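Local structure of beta-ketothiolase BktB (Ralstonia eutropha, 4NZS) at residues A[15-19]-A[35-39]; A[24-28]-A[219-223]. The protein catalyses the condensation of acetyl-CoA with an acyl-CoA, giving beta-ketovaleryl-CoA or acetoacetyl-CoA for synthesis of poly(beta-hydroxybutyrate-co-beta-hydroxyvalerate). All coordinates share one frame. Residue numbers count along the deposited sequence, not the author numbering.

Interaction 1: A[15-19]-A[35-39]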
loop_
_atom_site.group_PDB
_atom_site.type_symbol
_atom_site.label_atom_id
_atom_site.label_comp_id
_atom_site.label_asym_id
_atom_site.label_seq_id
_atom_site.Cartn_x
_atom_site.Cartn_y
_atom_site.Cartn_z
ATOM N N GLY A 15 -2.987 27.094 30.731
ATOM C CA GLY A 15 -2.384 25.791 30.461
ATOM C C GLY A 15 -3.478 24.741 30.389
ATOM O O GLY A 15 -4.228 24.590 31.332
ATOM N N VAL A 16 -3.557 23.977 29.301
ATOM C CA VAL A 16 -4.728 23.127 29.068
ATOM C C VAL A 16 -4.400 21.877 28.205
ATOM O O VAL A 16 -3.365 21.854 27.493
ATOM C CB VAL A 16 -5.848 24.026 28.436
ATOM C CG1 VAL A 16 -6.372 23.499 27.093
ATOM C CG2 VAL A 16 -6.994 24.248 29.407
ATOM N N ARG A 17 -5.291 20.872 28.241
ATOM C CA ARG A 17 -5.068 19.640 27.498
ATOM C C ARG A 17 -6.324 18.823 27.165
ATOM O O ARG A 17 -7.261 18.860 27.873
ATOM C CB ARG A 17 -4.143 18.749 28.312
ATOM C CG ARG A 17 -4.717 18.223 29.612
ATOM C CD ARG A 17 -3.770 17.124 30.102
ATOM N NE ARG A 17 -4.136 16.435 31.329
ATOM C CZ ARG A 17 -4.904 15.357 31.393
ATOM N NH1 ARG A 17 -5.473 14.857 30.315
ATOM N NH2 ARG A 17 -5.153 14.801 32.559
ATOM N N THR A 18 -6.330 18.086 26.066
ATOM C CA THR A 18 -7.299 16.994 25.928
ATOM C C THR A 18 -7.019 16.039 27.045
ATOM O O THR A 18 -5.965 16.113 27.668
ATOM C CB THR A 18 -7.178 16.209 24.594
ATOM O OG1 THR A 18 -5.956 15.464 24.548
ATOM C CG2 THR A 18 -7.242 17.205 23.397
ATOM N N ALA A 19 -8.003 15.202 27.313
ATOM C CA ALA A 19 -7.816 13.954 28.049
ATOM C C ALA A 19 -7.035 13.005 27.169
ATOM O O ALA A 19 -6.986 13.217 25.963
ATOM C CB ALA A 19 -9.186 13.340 28.355
ATOM N N LEU A 35 -6.837 17.712 17.499
ATOM C CA LEU A 35 -6.566 17.787 18.918
ATOM C C LEU A 35 -5.860 19.120 19.209
ATOM O O LEU A 35 -6.172 19.850 20.151
ATOM C CB LEU A 35 -5.583 16.659 19.277
ATOM C CG LEU A 35 -5.956 15.215 19.107
ATOM C CD1 LEU A 35 -5.016 14.367 19.927
ATOM C CD2 LEU A 35 -7.359 15.006 19.604
ATOM N N GLY A 36 -4.860 19.436 18.396
ATOM C CA GLY A 36 -4.050 20.617 18.657
ATOM C C GLY A 36 -4.788 21.914 18.460
ATOM O O GLY A 36 -4.629 22.831 19.255
ATOM N N ALA A 37 -5.610 22.017 17.416
ATOM C CA ALA A 37 -6.288 23.277 17.166
ATOM C C ALA A 37 -7.118 23.590 18.397
ATOM O O ALA A 37 -7.130 24.723 18.887
ATOM C CB ALA A 37 -7.174 23.160 15.930
ATOM N N LEU A 38 -7.783 22.557 18.895
ATOM C CA LEU A 38 -8.726 22.668 20.028
ATOM C C LEU A 38 -8.025 23.283 21.207
ATOM O O LEU A 38 -8.319 24.408 21.569
ATOM C CB LEU A 38 -9.325 21.275 20.397
ATOM C CG LEU A 38 -10.139 21.061 21.690
ATOM C CD1 LEU A 38 -11.636 21.211 21.489
ATOM C CD2 LEU A 38 -9.903 19.685 22.294
ATOM N N VAL A 39 -7.046 22.573 21.768
ATOM C CA VAL A 39 -6.333 23.078 22.951
ATOM C C VAL A 39 -5.696 24.425 22.708
ATOM O O VAL A 39 -5.366 25.142 23.634
ATOM C CB VAL A 39 -5.208 22.135 23.454
ATOM C CG1 VAL A 39 -5.770 20.755 23.781
ATOM C CG2 VAL A 39 -4.072 22.066 22.439
#
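Apolar packing alone joins 15-19 to 35-39; no hydrogen bond passes between them. V39 makes most of the contact on the helix side: its CB points at the strand, and its CG1 lies 3.6 Å from T18 N and 3.9 Å from R17 C, so a compact branched side chain packs directly on the backbone of R17 and T18. V16 adds a side-chain contact, CG1 to V39 CB at 4.1 Å. The methyl of T18 does the work of a valine branch, with T18 CG2 3.8 Å from L38 CD2, 3.9 Å from V39 CG1 and 4.4 Å from L35 CD2.

The polar groups turn to other partners. T18 OG1 bonds A19 O at 2.8 Å and is hydrogen-bonded with A260 N, which lets threonine sit in a buried place. R17, pointing away from the helix as strand alternation requires, gives NH1 to T18 O at 3.0 Å and to D222.

V16 and R17 belong to strand 10-22, which pairs with strand 257-267 (V16 with A262). Helix 32-47 covers one face, and helix 357-375 of the C-terminal half lies on R17's side, the alpha-beta-alpha-beta-alpha layering of the thiolase fold.

Interaction 2: A[24-28]-A[219-223]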
loop_
_atom_site.group_PDB
_atom_site.type_symbol
_atom_site.label_atom_id
_atom_site.label_comp_id
_atom_site.label_asym_id
_atom_site.label_seq_id
_atom_site.Cartn_x
_atom_site.Cartn_y
_atom_site.Cartn_z
ATOM N N GLY A 24 -6.025 3.343 19.785
ATOM C CA GLY A 24 -7.130 2.909 19.002
ATOM C C GLY A 24 -8.375 2.902 19.800
ATOM O O GLY A 24 -9.288 2.139 19.520
ATOM N N GLY A 25 -8.394 3.762 20.791
ATOM C CA GLY A 25 -9.551 3.943 21.612
ATOM C C GLY A 25 -10.369 5.114 21.108
ATOM O O GLY A 25 -10.702 5.181 19.921
ATOM N N SER A 26 -10.690 6.027 22.025
ATOM C CA SER A 26 -11.662 7.083 21.797
ATOM C C SER A 26 -11.095 8.265 21.047
ATOM O O SER A 26 -11.850 9.171 20.688
ATOM C CB SER A 26 -12.222 7.602 23.130
ATOM O OG SER A 26 -13.159 6.699 23.695
ATOM N N LEU A 27 -9.787 8.301 20.819
ATOM C CA LEU A 27 -9.233 9.408 20.031
ATOM C C LEU A 27 -8.795 8.990 18.603
ATOM O O LEU A 27 -8.299 9.816 17.799
ATOM C CB LEU A 27 -8.132 10.098 20.832
ATOM C CG LEU A 27 -8.642 11.077 21.916
ATOM C CD1 LEU A 27 -7.505 11.875 22.544
ATOM C CD2 LEU A 27 -9.739 12.036 21.401
ATOM N N LYS A 28 -9.047 7.711 18.329
ATOM C CA LYS A 28 -8.764 7.013 17.091
ATOM C C LYS A 28 -8.969 7.897 15.851
ATOM O O LYS A 28 -8.098 7.994 14.976
ATOM C CB LYS A 28 -9.732 5.834 17.037
ATOM C CG LYS A 28 -9.273 4.640 16.262
ATOM C CD LYS A 28 -10.367 3.561 16.150
ATOM C CE LYS A 28 -9.665 2.187 15.976
ATOM N NZ LYS A 28 -10.466 0.942 15.752
ATOM N N PHE A 219 -15.361 13.194 24.865
ATOM C CA PHE A 219 -14.276 12.592 25.571
ATOM C C PHE A 219 -13.574 13.603 26.488
ATOM O O PHE A 219 -13.015 14.648 26.050
ATOM C CB PHE A 219 -13.299 11.926 24.590
ATOM C CG PHE A 219 -12.143 11.254 25.277
ATOM C CD1 PHE A 219 -12.365 10.160 26.119
ATOM C CD2 PHE A 219 -10.842 11.741 25.138
ATOM C CE1 PHE A 219 -11.308 9.556 26.786
ATOM C CE2 PHE A 219 -9.780 11.135 25.803
ATOM C CZ PHE A 219 -10.020 10.054 26.629
ATOM N N ASP A 220 -13.706 13.338 27.782
ATOM C CA ASP A 220 -13.108 14.167 28.813
ATOM C C ASP A 220 -12.294 13.440 29.878
ATOM O O ASP A 220 -11.653 14.079 30.685
ATOM C CB ASP A 220 -14.208 14.940 29.519
ATOM C CG ASP A 220 -15.242 14.031 30.139
ATOM O OD1 ASP A 220 -15.064 12.805 30.086
ATOM O OD2 ASP A 220 -16.237 14.536 30.676
ATOM N N THR A 221 -12.350 12.121 29.916
ATOM C CA THR A 221 -11.779 11.405 31.035
ATOM C C THR A 221 -10.655 10.506 30.584
ATOM O O THR A 221 -10.857 9.681 29.717
ATOM C CB THR A 221 -12.863 10.597 31.749
ATOM O OG1 THR A 221 -12.397 10.198 33.035
ATOM C CG2 THR A 221 -13.249 9.375 30.939
ATOM N N ASP A 222 -9.487 10.630 31.197
ATOM C CA ASP A 222 -8.353 9.875 30.715
ATOM C C ASP A 222 -8.681 8.420 30.911
ATOM O O ASP A 222 -8.851 7.977 32.015
ATOM C CB ASP A 222 -7.121 10.218 31.532
ATOM C CG ASP A 222 -6.790 11.685 31.497
ATOM O OD1 ASP A 222 -6.550 12.231 30.416
ATOM O OD2 ASP A 222 -6.751 12.303 32.559
ATOM N N GLU A 223 -8.700 7.685 29.807
ATOM C CA GLU A 223 -9.216 6.324 29.757
ATOM C C GLU A 223 -8.224 5.180 29.943
ATOM O O GLU A 223 -8.633 4.045 30.060
ATOM C CB GLU A 223 -9.997 6.112 28.457
ATOM C CG GLU A 223 -9.313 6.641 27.208
ATOM C CD GLU A 223 -10.030 6.261 25.925
ATOM O OE1 GLU A 223 -11.236 5.977 25.963
ATOM O OE2 GLU A 223 -9.383 6.247 24.871
#
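The carboxylate of E223 holds the loop 24-28 through two hydrogen bonds to one residue. The donating side is a type I beta turn, G25 to K28, with S26 and L27 as its two central residues; its closing bond from K28 N to G25 O is weak at 3.4 Å. S26 N donates to E223 OE2 at 3.1 Å with a nearly straight N-H...O angle of 170°, and S26 OG donates to E223 OE1, also at 3.1 Å. Serine suits the place because its short side chain lets backbone amide and hydroxyl serve the two oxygens of one carboxylate.

E223 is shared: its OE2 also accepts from T22 N, at the end of strand 10-22, so a single side chain ties the strand end to the turn that follows. G25 lies close beside the carboxylate, its CA 4.0 Å from E223 OE2; a CB there would clash with that oxygen, so the lack of a side chain gives the carboxylate room. Beyond the contact, K28 makes a cation-pi contact with W137 of the second subunit.

F219 ends strand 217-219, of a two-stranded antiparallel hairpin in the thiolase N-terminal domain, and its ring reaches toward the turn and packs against S26 and L27, with V208 touching both F219 and L27. The side chain of L27 leaves its CA sideways, yet its end bends in until L27 CD2 is 3.9 Å from F219 CD2, while S26 CB lies over one face of the ring, 3.9 Å from F219 CD1.

Interaction 1 is a buried contact, a helix laid on a strand, whereas interaction 2 is partly buried and joins two loops nearer the surface, with their centres 13 Å apart. Their chemistry follows: apolar side chains against each other and against backbone in the first, a carboxylate with serine plus a phenylalanine ring in the second. Strand 10-22 and the loop after it supply a segment to each, and all four segments lie in the N-terminal thiolase domain. The contacts also touch directly. R17 NH1 forms a salt bridge with D222 OD1 at 2.8 Å, and A19 CB packs 3.4 Å from F219 CE2, so the chain at A19 packs on segment 219-223.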